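Local coordinates for protein cellulase CEL9M (PDB 1IA6) that probably hydrolyses internal beta-1,4-glucosidic linkages in cellulose and related beta-glucans, acting as the catalytic module of a family 9 glycoside hydrolase, at residues 218-223 and 227-232; 265-270 and 274-279; 164-169 and 175-180; 153-158 and 185-190. All blocks are in the same frame, centred on the assembly; numbering follows the deposited sequence. Where two conformers were deposited one is given.

Contact 1. Residues 218-223 and 227-232; sequences TWLYTA and STYITD
The phenol ring of Tyr229 lies flat against Leu220: Leu220 CB stands 3.6 Å from the ring centroid and only 3° off the normal, a nearly axial CH-pi contact, while the opposite face carries the more distant OG1 of its own neighbour Thr228, displaced toward the rim. Tyr221 offers a second ring. Over one of its faces comes Ile230 CG1, 3.8 Å from the centroid and 23° off the normal, shifted toward the CG end of the ring, and near the ring plane the edge atom CE1 meets the backbone N of Ser227 at 3.9 Å. Tyrosine and aliphatic partner thus exchange roles between the two helices. In Tyr221, CG anti to the backbone N (chi1 172°) sets the ring along the flank of its helix, where Ile230 lies over it. Beyond CG1, Ile230 CD1 reaches Tyr221 CB at 3.6 Å, and Leu220 CD1 touches Tyr229 CE1 at the same distance. The pair is a helical hairpin within the (alpha/alpha)6 barrel fold of family 9: helices 210-224 and 228-236 follow each other with a short connection and pack mainly through CH-pi and aliphatic contacts. Helix 174-193 meets Leu220 through Leu181, Lys185 and Tyr188, and helix 260-271 sends Ile270 against Thr218, Tyr221 and Ile230.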
loop_
_atom_site.group_PDB
_atom_site.type_symbol
_atom_site.label_atom_id
_atom_site.label_comp_id
_atom_site.label_asym_id
_atom_site.label_seq_id
_atom_site.Cartn_x
_atom_site.Cartn_y
_atom_site.Cartn_z
ATOM N N THR A 218 6.704 -15.714 -6.462
ATOM C CA THR A 218 7.896 -15.182 -7.115
ATOM C C THR A 218 8.894 -14.645 -6.089
ATOM O O THR A 218 10.103 -14.747 -6.287
ATOM C CB THR A 218 7.573 -14.060 -8.140
ATOM O OG1 THR A 218 7.070 -12.903 -7.465
ATOM C CG2 THR A 218 6.548 -14.547 -9.162
ATOM N N TRP A 219 8.398 -14.085 -4.990
ATOM C CA TRP A 219 9.298 -13.563 -3.968
ATOM C C TRP A 219 9.963 -14.693 -3.189
ATOM O O TRP A 219 11.141 -14.607 -2.847
ATOM C CB TRP A 219 8.554 -12.608 -3.029
ATOM C CG TRP A 219 8.295 -11.297 -3.699
ATOM C CD1 TRP A 219 7.086 -10.791 -4.080
ATOM C CD2 TRP A 219 9.283 -10.368 -4.160
ATOM N NE1 TRP A 219 7.260 -9.607 -4.757
ATOM C CE2 TRP A 219 8.600 -9.324 -4.821
ATOM C CE3 TRP A 219 10.685 -10.318 -4.083
ATOM C CZ2 TRP A 219 9.268 -8.240 -5.405
ATOM C CZ3 TRP A 219 11.350 -9.241 -4.664
ATOM C CH2 TRP A 219 10.639 -8.216 -5.318
ATOM N N LEU A 220 9.219 -15.759 -2.916
ATOM C CA LEU A 220 9.804 -16.884 -2.202
ATOM C C LEU A 220 10.899 -17.499 -3.069
ATOM O O LEU A 220 11.882 -18.029 -2.554
ATOM C CB LEU A 220 8.726 -17.912 -1.843
ATOM C CG LEU A 220 7.941 -17.497 -0.589
ATOM C CD1 LEU A 220 6.670 -18.319 -0.451
ATOM C CD2 LEU A 220 8.833 -17.660 0.633
ATOM N N TYR A 221 10.741 -17.419 -4.389
ATOM C CA TYR A 221 11.768 -17.947 -5.282
ATOM C C TYR A 221 13.021 -17.079 -5.169
ATOM O O TYR A 221 14.131 -17.583 -5.029
ATOM C CB TYR A 221 11.302 -17.944 -6.738
ATOM C CG TYR A 221 12.417 -18.312 -7.697
ATOM C CD1 TYR A 221 12.938 -19.606 -7.724
ATOM C CD2 TYR A 221 12.985 -17.355 -8.537
ATOM C CE1 TYR A 221 14.004 -19.938 -8.569
ATOM C CE2 TYR A 221 14.050 -17.673 -9.383
ATOM C CZ TYR A 221 14.553 -18.963 -9.394
ATOM O OH TYR A 221 15.602 -19.280 -10.228
ATOM N N THR A 222 12.838 -15.766 -5.236
ATOM C CA THR A 222 13.964 -14.845 -5.141
ATOM C C THR A 222 14.748 -15.044 -3.840
ATOM O O THR A 222 15.973 -14.938 -3.820
ATOM C CB THR A 222 13.488 -13.380 -5.218
ATOM O OG1 THR A 222 12.838 -13.155 -6.477
ATOM C CG2 THR A 222 14.667 -12.422 -5.082
ATOM N N ALA A 223 14.040 -15.351 -2.760
ATOM C CA ALA A 223 14.689 -15.536 -1.469
ATOM C C ALA A 223 15.294 -16.917 -1.241
ATOM O O ALA A 223 16.277 -17.042 -0.516
ATOM C CB ALA A 223 13.700 -15.226 -0.346
ATOM N N SER A 227 13.101 -23.525 -7.303
ATOM C CA SER A 227 12.272 -23.504 -8.509
ATOM C C SER A 227 10.815 -23.916 -8.348
ATOM O O SER A 227 9.965 -23.492 -9.131
ATOM C CB SER A 227 12.901 -24.393 -9.590
ATOM O OG SER A 227 14.141 -23.871 -10.018
ATOM N N THR A 228 10.525 -24.751 -7.357
ATOM C CA THR A 228 9.159 -25.210 -7.140
ATOM C C THR A 228 8.183 -24.053 -6.996
ATOM O O THR A 228 7.023 -24.162 -7.387
ATOM C CB THR A 228 9.058 -26.094 -5.882
ATOM O OG1 THR A 228 9.576 -25.382 -4.754
ATOM C CG2 THR A 228 9.849 -27.378 -6.074
ATOM N N TYR A 229 8.649 -22.941 -6.435
ATOM C CA TYR A 229 7.783 -21.783 -6.260
ATOM C C TYR A 229 7.364 -21.189 -7.599
ATOM O O TYR A 229 6.255 -20.672 -7.734
ATOM C CB TYR A 229 8.481 -20.719 -5.413
ATOM C CG TYR A 229 8.568 -21.087 -3.949
ATOM C CD1 TYR A 229 7.414 -21.209 -3.174
ATOM C CD2 TYR A 229 9.800 -21.320 -3.339
ATOM C CE1 TYR A 229 7.482 -21.554 -1.831
ATOM C CE2 TYR A 229 9.882 -21.667 -1.993
ATOM C CZ TYR A 229 8.718 -21.780 -1.246
ATOM O OH TYR A 229 8.786 -22.113 0.085
ATOM N N ILE A 230 8.246 -21.255 -8.592
ATOM C CA ILE A 230 7.910 -20.711 -9.904
ATOM C C ILE A 230 6.947 -21.664 -10.605
ATOM O O ILE A 230 6.084 -21.237 -11.368
ATOM C CB ILE A 230 9.176 -20.481 -10.766
ATOM C CG1 ILE A 230 10.090 -19.462 -10.076
ATOM C CG2 ILE A 230 8.790 -19.980 -12.157
ATOM C CD1 ILE A 230 9.428 -18.116 -9.755
ATOM N N THR A 231 7.090 -22.957 -10.339
ATOM C CA THR A 231 6.190 -23.934 -10.930
ATOM C C THR A 231 4.786 -23.602 -10.414
ATOM O O THR A 231 3.821 -23.621 -11.176
ATOM C CB THR A 231 6.584 -25.377 -10.527
ATOM O OG1 THR A 231 7.900 -25.667 -11.019
ATOM C CG2 THR A 231 5.607 -26.384 -11.107
ATOM N N ASP A 232 4.683 -23.278 -9.124
ATOM C CA ASP A 232 3.396 -22.916 -8.521
ATOM C C ASP A 232 2.872 -21.628 -9.147
ATOM O O ASP A 232 1.713 -21.543 -9.553
ATOM C CB ASP A 232 3.527 -22.656 -7.012
ATOM C CG ASP A 232 3.691 -23.920 -6.195
ATOM O OD1 ASP A 232 3.488 -25.026 -6.734
ATOM O OD2 ASP A 232 4.013 -23.793 -4.993
#

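Contact 2. Residues 265-270 and 274-279; sequences LRLAQI and QIYKDA
Tyr276 packs against Leu267 and Ala268 along nearly its whole length, and its atoms can be taken in turn. CB rests on the opposing backbone and on the smallest side chain there, 3.7 Å from Ala268 CB and equally close to Ala268 N. At CG the partner changes to Leu267 CB, 3.8 Å away. From here the ring spreads beneath the leucine: Leu267 CB sits 3.7 Å from the ring centroid and 11° off its normal, a CH-pi contact over the middle of the face. Farther out, CE1 meets Leu267 CD1 at 3.7 Å, with CZ at almost the same distance from that methyl. The hydroxyl ends the series with a hydrogen bond to Glu234, so the polar tip of this buried residue is satisfied outside the hairpin. CG anti to the carbonyl carbon (chi1 -56°) turns the ring under Leu267 CB. On the outer side, Lys277 CG brushes Ala268 CB at 4.1 Å before its extended chain runs on. Ala268 lies against the base of Tyr276 where the axes of segments 265-270 and 274-279 pass 8.1 Å apart, with a crossing angle of -141°. The parent helices 260-271 and 274-289 are here roughly antiparallel; Leu267 also touches Thr218 of helix 210-224 and Ala233 of helix 228-236, while Leu265 faces Val316, Val319 and Tyr320 of helix 306-323.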
loop_
_atom_site.group_PDB
_atom_site.type_symbol
_atom_site.label_atom_id
_atom_site.label_comp_id
_atom_site.label_asym_id
_atom_site.label_seq_id
_atom_site.Cartn_x
_atom_site.Cartn_y
_atom_site.Cartn_z
ATOM N N LEU A 265 4.935 -9.069 -14.326
ATOM C CA LEU A 265 6.221 -8.400 -14.487
ATOM C C LEU A 265 7.352 -9.266 -13.921
ATOM O O LEU A 265 8.377 -9.467 -14.576
ATOM C CB LEU A 265 6.213 -7.040 -13.781
ATOM C CG LEU A 265 7.525 -6.247 -13.758
ATOM C CD1 LEU A 265 7.945 -5.881 -15.173
ATOM C CD2 LEU A 265 7.337 -4.983 -12.931
ATOM N N ARG A 266 7.161 -9.787 -12.712
ATOM C CA ARG A 266 8.188 -10.615 -12.090
ATOM C C ARG A 266 8.383 -11.947 -12.812
ATOM O O ARG A 266 9.510 -12.440 -12.917
ATOM C CB ARG A 266 7.862 -10.867 -10.611
ATOM C CG ARG A 266 7.772 -9.595 -9.778
ATOM C CD ARG A 266 8.392 -9.795 -8.400
ATOM N NE ARG A 266 9.852 -9.810 -8.467
ATOM C CZ ARG A 266 10.622 -10.735 -7.900
ATOM N NH1 ARG A 266 10.080 -11.733 -7.221
ATOM N NH2 ARG A 266 11.941 -10.658 -8.013
ATOM N N LEU A 267 7.297 -12.530 -13.310
ATOM C CA LEU A 267 7.397 -13.799 -14.024
ATOM C C LEU A 267 8.108 -13.629 -15.366
ATOM O O LEU A 267 8.800 -14.539 -15.828
ATOM C CB LEU A 267 6.007 -14.415 -14.226
ATOM C CG LEU A 267 5.460 -15.150 -12.997
ATOM C CD1 LEU A 267 4.059 -15.688 -13.285
ATOM C CD2 LEU A 267 6.402 -16.295 -12.632
ATOM N N ALA A 268 7.945 -12.466 -15.990
ATOM C CA ALA A 268 8.614 -12.205 -17.260
ATOM C C ALA A 268 10.113 -12.155 -16.998
ATOM O O ALA A 268 10.911 -12.695 -17.761
ATOM C CB ALA A 268 8.145 -10.873 -17.846
ATOM N N GLN A 269 10.482 -11.513 -15.894
ATOM C CA GLN A 269 11.878 -11.361 -15.496
ATOM C C GLN A 269 12.516 -12.692 -15.116
ATOM O O GLN A 269 13.651 -12.982 -15.496
ATOM C CB GLN A 269 11.960 -10.397 -14.310
ATOM C CG GLN A 269 13.367 -10.060 -13.850
ATOM C CD GLN A 269 13.370 -9.038 -12.728
ATOM O OE1 GLN A 269 12.406 -8.292 -12.550
ATOM N NE2 GLN A 269 14.462 -8.989 -11.976
ATOM N N ILE A 270 11.769 -13.498 -14.370
ATOM C CA ILE A 270 12.242 -14.793 -13.899
ATOM C C ILE A 270 12.206 -15.941 -14.910
ATOM O O ILE A 270 13.131 -16.755 -14.953
ATOM C CB ILE A 270 11.441 -15.213 -12.643
ATOM C CG1 ILE A 270 11.678 -14.195 -11.525
ATOM C CG2 ILE A 270 11.843 -16.608 -12.188
ATOM C CD1 ILE A 270 10.784 -14.397 -10.320
ATOM N N GLN A 274 7.328 -15.383 -23.216
ATOM C CA GLN A 274 6.625 -14.373 -24.001
ATOM C C GLN A 274 5.236 -14.016 -23.487
ATOM O O GLN A 274 4.828 -12.859 -23.557
ATOM C CB GLN A 274 6.515 -14.829 -25.460
ATOM C CG GLN A 274 6.047 -13.740 -26.419
ATOM C CD GLN A 274 6.984 -12.545 -26.443
ATOM O OE1 GLN A 274 8.204 -12.703 -26.506
ATOM N NE2 GLN A 274 6.419 -11.342 -26.403
ATOM N N ILE A 275 4.518 -15.008 -22.970
ATOM C CA ILE A 275 3.171 -14.786 -22.457
ATOM C C ILE A 275 3.125 -13.673 -21.408
ATOM O O ILE A 275 2.189 -12.876 -21.384
ATOM C CB ILE A 275 2.588 -16.079 -21.842
ATOM C CG1 ILE A 275 1.164 -15.821 -21.343
ATOM C CG2 ILE A 275 3.483 -16.571 -20.713
ATOM C CD1 ILE A 275 0.470 -17.048 -20.797
ATOM N N TYR A 276 4.140 -13.621 -20.550
ATOM C CA TYR A 276 4.201 -12.603 -19.501
ATOM C C TYR A 276 4.647 -11.266 -20.074
ATOM O O TYR A 276 4.176 -10.211 -19.648
ATOM C CB TYR A 276 5.144 -13.048 -18.377
ATOM C CG TYR A 276 4.759 -14.390 -17.803
ATOM C CD1 TYR A 276 3.465 -14.618 -17.337
ATOM C CD2 TYR A 276 5.666 -15.451 -17.780
ATOM C CE1 TYR A 276 3.078 -15.867 -16.870
ATOM C CE2 TYR A 276 5.288 -16.708 -17.315
ATOM C CZ TYR A 276 3.992 -16.907 -16.865
ATOM O OH TYR A 276 3.596 -18.148 -16.437
ATOM N N LYS A 277 5.553 -11.303 -21.046
ATOM C CA LYS A 277 6.015 -10.070 -21.671
ATOM C C LYS A 277 4.848 -9.422 -22.413
ATOM O O LYS A 277 4.704 -8.201 -22.402
ATOM C CB LYS A 277 7.161 -10.348 -22.648
ATOM C CG LYS A 277 8.436 -10.837 -21.982
ATOM C CD LYS A 277 9.522 -11.095 -23.012
ATOM C CE LYS A 277 10.809 -11.548 -22.350
ATOM N NZ LYS A 277 11.859 -11.872 -23.358
ATOM N N ASP A 278 4.014 -10.240 -23.050
ATOM C CA ASP A 278 2.864 -9.715 -23.779
ATOM C C ASP A 278 1.830 -9.112 -22.828
ATOM O O ASP A 278 1.190 -8.113 -23.151
ATOM C CB ASP A 278 2.195 -10.811 -24.617
ATOM C CG ASP A 278 3.041 -11.246 -25.803
ATOM O OD1 ASP A 278 3.916 -10.467 -26.239
ATOM O OD2 ASP A 278 2.817 -12.363 -26.309
ATOM N N ALA A 279 1.658 -9.725 -21.661
ATOM C CA ALA A 279 0.696 -9.220 -20.683
ATOM C C ALA A 279 1.088 -7.814 -20.238
ATOM O O ALA A 279 0.246 -6.917 -20.155
ATOM C CB ALA A 279 0.631 -10.153 -19.481
#

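Contact 3. Residues 164-169 and 175-180; sequences LMYLNY and AYATKC
Tyr166 and Ala177 meet where two antiparallel helices come close in a helical hairpin of the (alpha/alpha)6 barrel characteristic of family 9; their CA atoms are 4.2 Å apart. Among the aromatic contacts, the rings of Tyr169 and Tyr176 are set obliquely, planes at 74° and centroids 5.7 Å apart, touching through their two CD2 atoms at 3.7 Å. Tyr176 is held from beyond the hairpin as well, by a hydrogen bond between its hydroxyl and that of Thr102 and by a cation-pi contact with Lys99, both of helix 91-107. The apolar contacts include Met165, bent at chi2 (56°), whose CG is 4.0 Å from Cys180 SG and lies near the plane of the Tyr176 ring, at its edge. Ala177 CB sits 3.8 Å from Tyr166 CD1. Carbon also meets backbone oxygen here, for the edge of the Tyr166 ring comes against the Ala177 carbonyl, with CD1 3.4 Å from O.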
loop_
_atom_site.group_PDB
_atom_site.type_symbol
_atom_site.label_atom_id
_atom_site.label_comp_id
_atom_site.label_asym_id
_atom_site.label_seq_id
_atom_site.Cartn_x
_atom_site.Cartn_y
_atom_site.Cartn_z
ATOM N N LEU A 164 9.842 -9.907 1.524
ATOM C CA LEU A 164 10.560 -8.696 1.147
ATOM C C LEU A 164 11.304 -8.142 2.357
ATOM O O LEU A 164 12.395 -7.591 2.220
ATOM C CB LEU A 164 9.594 -7.661 0.565
ATOM C CG LEU A 164 9.333 -7.902 -0.925
ATOM C CD1 LEU A 164 8.045 -7.219 -1.379
ATOM C CD2 LEU A 164 10.532 -7.399 -1.711
ATOM N N MET A 165 10.731 -8.298 3.548
ATOM C CA MET A 165 11.411 -7.812 4.743
ATOM C C MET A 165 12.678 -8.647 4.951
ATOM O O MET A 165 13.728 -8.117 5.319
ATOM C CB MET A 165 10.506 -7.906 5.977
ATOM C CG MET A 165 11.102 -7.224 7.204
ATOM S SD MET A 165 11.490 -5.482 6.876
ATOM C CE MET A 165 11.581 -4.819 8.534
ATOM N N TYR A 166 12.584 -9.954 4.712
ATOM C CA TYR A 166 13.756 -10.814 4.850
ATOM C C TYR A 166 14.843 -10.283 3.915
ATOM O O TYR A 166 15.994 -10.115 4.315
ATOM C CB TYR A 166 13.418 -12.259 4.466
ATOM C CG TYR A 166 14.631 -13.103 4.126
ATOM C CD1 TYR A 166 15.496 -13.556 5.124
ATOM C CD2 TYR A 166 14.933 -13.418 2.798
ATOM C CE1 TYR A 166 16.640 -14.301 4.806
ATOM C CE2 TYR A 166 16.074 -14.163 2.468
ATOM C CZ TYR A 166 16.921 -14.598 3.480
ATOM O OH TYR A 166 18.057 -15.313 3.170
ATOM N N LEU A 167 14.463 -10.003 2.673
ATOM C CA LEU A 167 15.407 -9.502 1.676
ATOM C C LEU A 167 15.972 -8.128 2.023
ATOM O O LEU A 167 17.148 -7.862 1.785
ATOM C CB LEU A 167 14.737 -9.448 0.301
ATOM C CG LEU A 167 14.337 -10.805 -0.289
ATOM C CD1 LEU A 167 13.432 -10.608 -1.501
ATOM C CD2 LEU A 167 15.594 -11.583 -0.661
ATOM N N ASN A 168 15.140 -7.262 2.594
ATOM C CA ASN A 168 15.570 -5.911 2.947
ATOM C C ASN A 168 16.212 -5.770 4.328
ATOM O O ASN A 168 16.870 -4.770 4.601
ATOM C CB ASN A 168 14.383 -4.930 2.888
ATOM C CG ASN A 168 13.832 -4.740 1.486
ATOM O OD1 ASN A 168 14.583 -4.662 0.519
ATOM N ND2 ASN A 168 12.506 -4.639 1.376
ATOM N N TYR A 169 16.037 -6.769 5.189
ATOM C CA TYR A 169 16.549 -6.683 6.558
ATOM C C TYR A 169 17.637 -7.685 6.951
ATOM O O TYR A 169 18.219 -7.573 8.034
ATOM C CB TYR A 169 15.365 -6.833 7.520
ATOM C CG TYR A 169 15.451 -6.016 8.789
ATOM C CD1 TYR A 169 15.475 -4.622 8.745
ATOM C CD2 TYR A 169 15.448 -6.635 10.038
ATOM C CE1 TYR A 169 15.486 -3.865 9.915
ATOM C CE2 TYR A 169 15.459 -5.887 11.213
ATOM C CZ TYR A 169 15.476 -4.504 11.142
ATOM O OH TYR A 169 15.463 -3.762 12.301
ATOM N N ALA A 175 18.582 -12.708 12.188
ATOM C CA ALA A 175 17.686 -13.553 12.972
ATOM C C ALA A 175 16.237 -13.120 12.756
ATOM O O ALA A 175 15.361 -13.951 12.508
ATOM C CB ALA A 175 18.043 -13.468 14.448
ATOM N N TYR A 176 15.985 -11.816 12.848
ATOM C CA TYR A 176 14.636 -11.303 12.644
ATOM C C TYR A 176 14.214 -11.555 11.202
ATOM O O TYR A 176 13.076 -11.944 10.936
ATOM C CB TYR A 176 14.570 -9.799 12.929
ATOM C CG TYR A 176 13.168 -9.231 12.800
ATOM C CD1 TYR A 176 12.231 -9.384 13.825
ATOM C CD2 TYR A 176 12.769 -8.573 11.637
ATOM C CE1 TYR A 176 10.926 -8.893 13.691
ATOM C CE2 TYR A 176 11.470 -8.082 11.494
ATOM C CZ TYR A 176 10.556 -8.243 12.520
ATOM O OH TYR A 176 9.276 -7.747 12.380
ATOM N N ALA A 177 15.136 -11.331 10.271
ATOM C CA ALA A 177 14.847 -11.535 8.857
ATOM C C ALA A 177 14.415 -12.971 8.584
ATOM O O ALA A 177 13.452 -13.211 7.860
ATOM C CB ALA A 177 16.070 -11.181 8.017
ATOM N N THR A 178 15.119 -13.929 9.178
ATOM C CA THR A 178 14.791 -15.333 8.982
ATOM C C THR A 178 13.445 -15.667 9.611
ATOM O O THR A 178 12.708 -16.504 9.098
ATOM C CB THR A 178 15.897 -16.238 9.559
ATOM O OG1 THR A 178 17.100 -16.035 8.806
ATOM C CG2 THR A 178 15.493 -17.706 9.481
ATOM N N LYS A 179 13.124 -15.010 10.721
ATOM C CA LYS A 179 11.838 -15.226 11.372
ATOM C C LYS A 179 10.748 -14.803 10.386
ATOM O O LYS A 179 9.708 -15.449 10.274
ATOM C CB LYS A 179 11.745 -14.397 12.656
ATOM C CG LYS A 179 10.427 -14.552 13.389
ATOM C CD LYS A 179 10.431 -13.825 14.731
ATOM C CE LYS A 179 11.217 -14.584 15.792
ATOM N NZ LYS A 179 12.658 -14.710 15.463
ATOM N N CYS A 180 11.001 -13.718 9.662
ATOM C CA CYS A 180 10.045 -13.232 8.670
ATOM C C CYS A 180 9.885 -14.221 7.522
ATOM O O CYS A 180 8.766 -14.496 7.092
ATOM C CB CYS A 180 10.485 -11.877 8.116
ATOM S SG CYS A 180 10.236 -10.511 9.272
#

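Contact 4. Residues 153-158 and 185-190; sequences DILSET and KELYAM
Leu155 and Leu187 form the apolar centre of this contact, their side chains crossing at about a right angle with CD2 against CD2 at 3.8 Å. Each leucine then uses its other methyl on a different partner. Leu155 CD1 reaches Met190 CB at 3.8 Å, and Leu187 CD1 lies 3.6 Å from Thr158 CG2. A second kind of approach sets carbon against backbone oxygen: Leu155 CB is 3.6 Å from Leu187 O, while Leu187 CB is 3.8 Å from Leu155 O, a reciprocal fit at the closest CA pair of segments 153-158 and 185-190, which run antiparallel. The polar bonding of Thr158 is local to its helix. Thr158 OG1 donates to Ile154 O at 2.8 Å, approaching from above the carbonyl plane, and the backbone N of Thr158 reaches the same oxygen from the opposite face. The threonine's first torsion (chi1 -56°) explains its double use, since it turns OG1 back to its own helix and presents CG2 to Leu187. Phe115 of strand 115-119 touches Leu155, Thr158 and Leu187, and the side chain of Leu155 is about 8 Å from that of the calcium ligand Asp212. Chemically, the interface is a buried hydrocarbon seam between helices of the barrel: it rests on apolar packing of leucine, methionine and the threonine methyl, together with carbon set against backbone oxygen, and the Thr158 hydroxyl has its hydrogen bond met within its own helix.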
loop_
_atom_site.group_PDB
_atom_site.type_symbol
_atom_site.label_atom_id
_atom_site.label_comp_id
_atom_site.label_asym_id
_atom_site.label_seq_id
_atom_site.Cartn_x
_atom_site.Cartn_y
_atom_site.Cartn_z
ATOM N N ASP A 153 -5.650 -14.533 -0.790
ATOM C CA ASP A 153 -5.124 -13.250 -1.235
ATOM C C ASP A 153 -4.448 -12.498 -0.090
ATOM O O ASP A 153 -3.339 -11.981 -0.249
ATOM C CB ASP A 153 -6.235 -12.404 -1.886
ATOM C CG ASP A 153 -7.471 -12.247 -1.004
ATOM O OD1 ASP A 153 -7.665 -13.049 -0.068
ATOM O OD2 ASP A 153 -8.264 -11.320 -1.265
ATOM N N ILE A 154 -5.106 -12.451 1.062
ATOM C CA ILE A 154 -4.557 -11.768 2.225
ATOM C C ILE A 154 -3.280 -12.458 2.702
ATOM O O ILE A 154 -2.268 -11.806 2.957
ATOM C CB ILE A 154 -5.593 -11.732 3.370
ATOM C CG1 ILE A 154 -6.794 -10.888 2.932
ATOM C CG2 ILE A 154 -4.966 -11.166 4.649
ATOM C CD1 ILE A 154 -7.869 -10.733 3.993
ATOM N N LEU A 155 -3.331 -13.782 2.806
ATOM C CA LEU A 155 -2.182 -14.557 3.251
ATOM C C LEU A 155 -0.989 -14.376 2.321
ATOM O O LEU A 155 0.150 -14.287 2.778
ATOM C CB LEU A 155 -2.554 -16.044 3.336
ATOM C CG LEU A 155 -3.499 -16.419 4.478
ATOM C CD1 LEU A 155 -3.991 -17.855 4.313
ATOM C CD2 LEU A 155 -2.770 -16.247 5.803
ATOM N N SER A 156 -1.255 -14.307 1.019
ATOM C CA SER A 156 -0.191 -14.153 0.038
ATOM C C SER A 156 0.446 -12.773 0.067
ATOM O O SER A 156 1.663 -12.656 -0.040
ATOM C CB SER A 156 -0.712 -14.458 -1.371
ATOM O OG SER A 156 -1.056 -15.828 -1.486
ATOM N N GLU A 157 -0.359 -11.725 0.210
ATOM C CA GLU A 157 0.218 -10.389 0.259
ATOM C C GLU A 157 1.059 -10.240 1.524
ATOM O O GLU A 157 2.112 -9.604 1.507
ATOM C CB GLU A 157 -0.871 -9.314 0.216
ATOM C CG GLU A 157 -1.507 -9.132 -1.164
ATOM C CD GLU A 157 -0.481 -8.932 -2.268
ATOM O OE1 GLU A 157 0.520 -8.225 -2.040
ATOM O OE2 GLU A 157 -0.682 -9.471 -3.375
ATOM N N THR A 158 0.595 -10.837 2.618
ATOM C CA THR A 158 1.320 -10.770 3.882
ATOM C C THR A 158 2.619 -11.557 3.736
ATOM O O THR A 158 3.670 -11.131 4.205
ATOM C CB THR A 158 0.469 -11.347 5.035
ATOM O OG1 THR A 158 -0.783 -10.652 5.081
ATOM C CG2 THR A 158 1.177 -11.169 6.370
ATOM N N LYS A 185 6.828 -18.412 4.555
ATOM C CA LYS A 185 6.675 -19.734 3.963
ATOM C C LYS A 185 5.402 -20.398 4.456
ATOM O O LYS A 185 4.694 -21.050 3.688
ATOM C CB LYS A 185 7.869 -20.626 4.310
ATOM C CG LYS A 185 9.154 -20.270 3.590
ATOM C CD LYS A 185 10.288 -21.169 4.061
ATOM C CE LYS A 185 11.589 -20.855 3.345
ATOM N NZ LYS A 185 12.704 -21.712 3.850
ATOM N N GLU A 186 5.116 -20.229 5.742
ATOM C CA GLU A 186 3.929 -20.833 6.337
ATOM C C GLU A 186 2.629 -20.194 5.862
ATOM O O GLU A 186 1.648 -20.892 5.613
ATOM C CB GLU A 186 4.009 -20.763 7.861
ATOM C CG GLU A 186 5.259 -21.407 8.436
ATOM C CD GLU A 186 5.262 -21.418 9.951
ATOM O OE1 GLU A 186 4.768 -20.442 10.555
ATOM O OE2 GLU A 186 5.771 -22.396 10.538
ATOM N N LEU A 187 2.616 -18.871 5.737
ATOM C CA LEU A 187 1.411 -18.180 5.289
ATOM C C LEU A 187 1.107 -18.540 3.836
ATOM O O LEU A 187 -0.054 -18.690 3.450
ATOM C CB LEU A 187 1.579 -16.664 5.437
ATOM C CG LEU A 187 1.743 -16.136 6.866
ATOM C CD1 LEU A 187 1.897 -14.621 6.828
ATOM C CD2 LEU A 187 0.542 -16.518 7.717
ATOM N N TYR A 188 2.158 -18.685 3.036
ATOM C CA TYR A 188 1.999 -19.055 1.633
ATOM C C TYR A 188 1.411 -20.462 1.574
ATOM O O TYR A 188 0.492 -20.729 0.802
ATOM C CB TYR A 188 3.353 -19.032 0.921
ATOM C CG TYR A 188 3.312 -19.582 -0.488
ATOM C CD1 TYR A 188 2.790 -18.828 -1.540
ATOM C CD2 TYR A 188 3.797 -20.856 -0.766
ATOM C CE1 TYR A 188 2.757 -19.334 -2.842
ATOM C CE2 TYR A 188 3.769 -21.374 -2.059
ATOM C CZ TYR A 188 3.249 -20.609 -3.090
ATOM O OH TYR A 188 3.225 -21.120 -4.364
ATOM N N ALA A 189 1.945 -21.355 2.406
ATOM C CA ALA A 189 1.474 -22.735 2.463
ATOM C C ALA A 189 -0.016 -22.768 2.788
ATOM O O ALA A 189 -0.780 -23.509 2.164
ATOM C CB ALA A 189 2.262 -23.514 3.512
ATOM N N MET A 190 -0.424 -21.973 3.772
ATOM C CA MET A 190 -1.831 -21.898 4.161
ATOM C C MET A 190 -2.670 -21.421 2.982
ATOM O O MET A 190 -3.749 -21.954 2.711
ATOM C CB MET A 190 -2.023 -20.910 5.314
ATOM C CG MET A 190 -1.477 -21.359 6.656
ATOM S SD MET A 190 -1.619 -20.025 7.881
ATOM C CE MET A 190 -3.392 -19.815 7.952
#

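From the N terminus, helix 152-169 runs out and helix 174-193 returns beside it. Contact 4 closes the long loop between their far ends, and contact 3, nested inside that loop, joins the same helices near the turn. Contacts 1 and 2 follow in series, each closing a short connection with three residues between its segments, and none of the four cross. Contact 1 touches the other three: Trp219 packs on Leu164 of contact 3, Asp232 hydrogen-bonds Tyr188 of contact 4, and Arg266 of contact 2 hydrogen-bonds Thr222 and makes a cation-pi contact with Trp219. Contact 2 touches neither contact 3 nor contact 4, so among the four, contact 1 is what joins contact 2 to the pair formed by contacts 3 and 4.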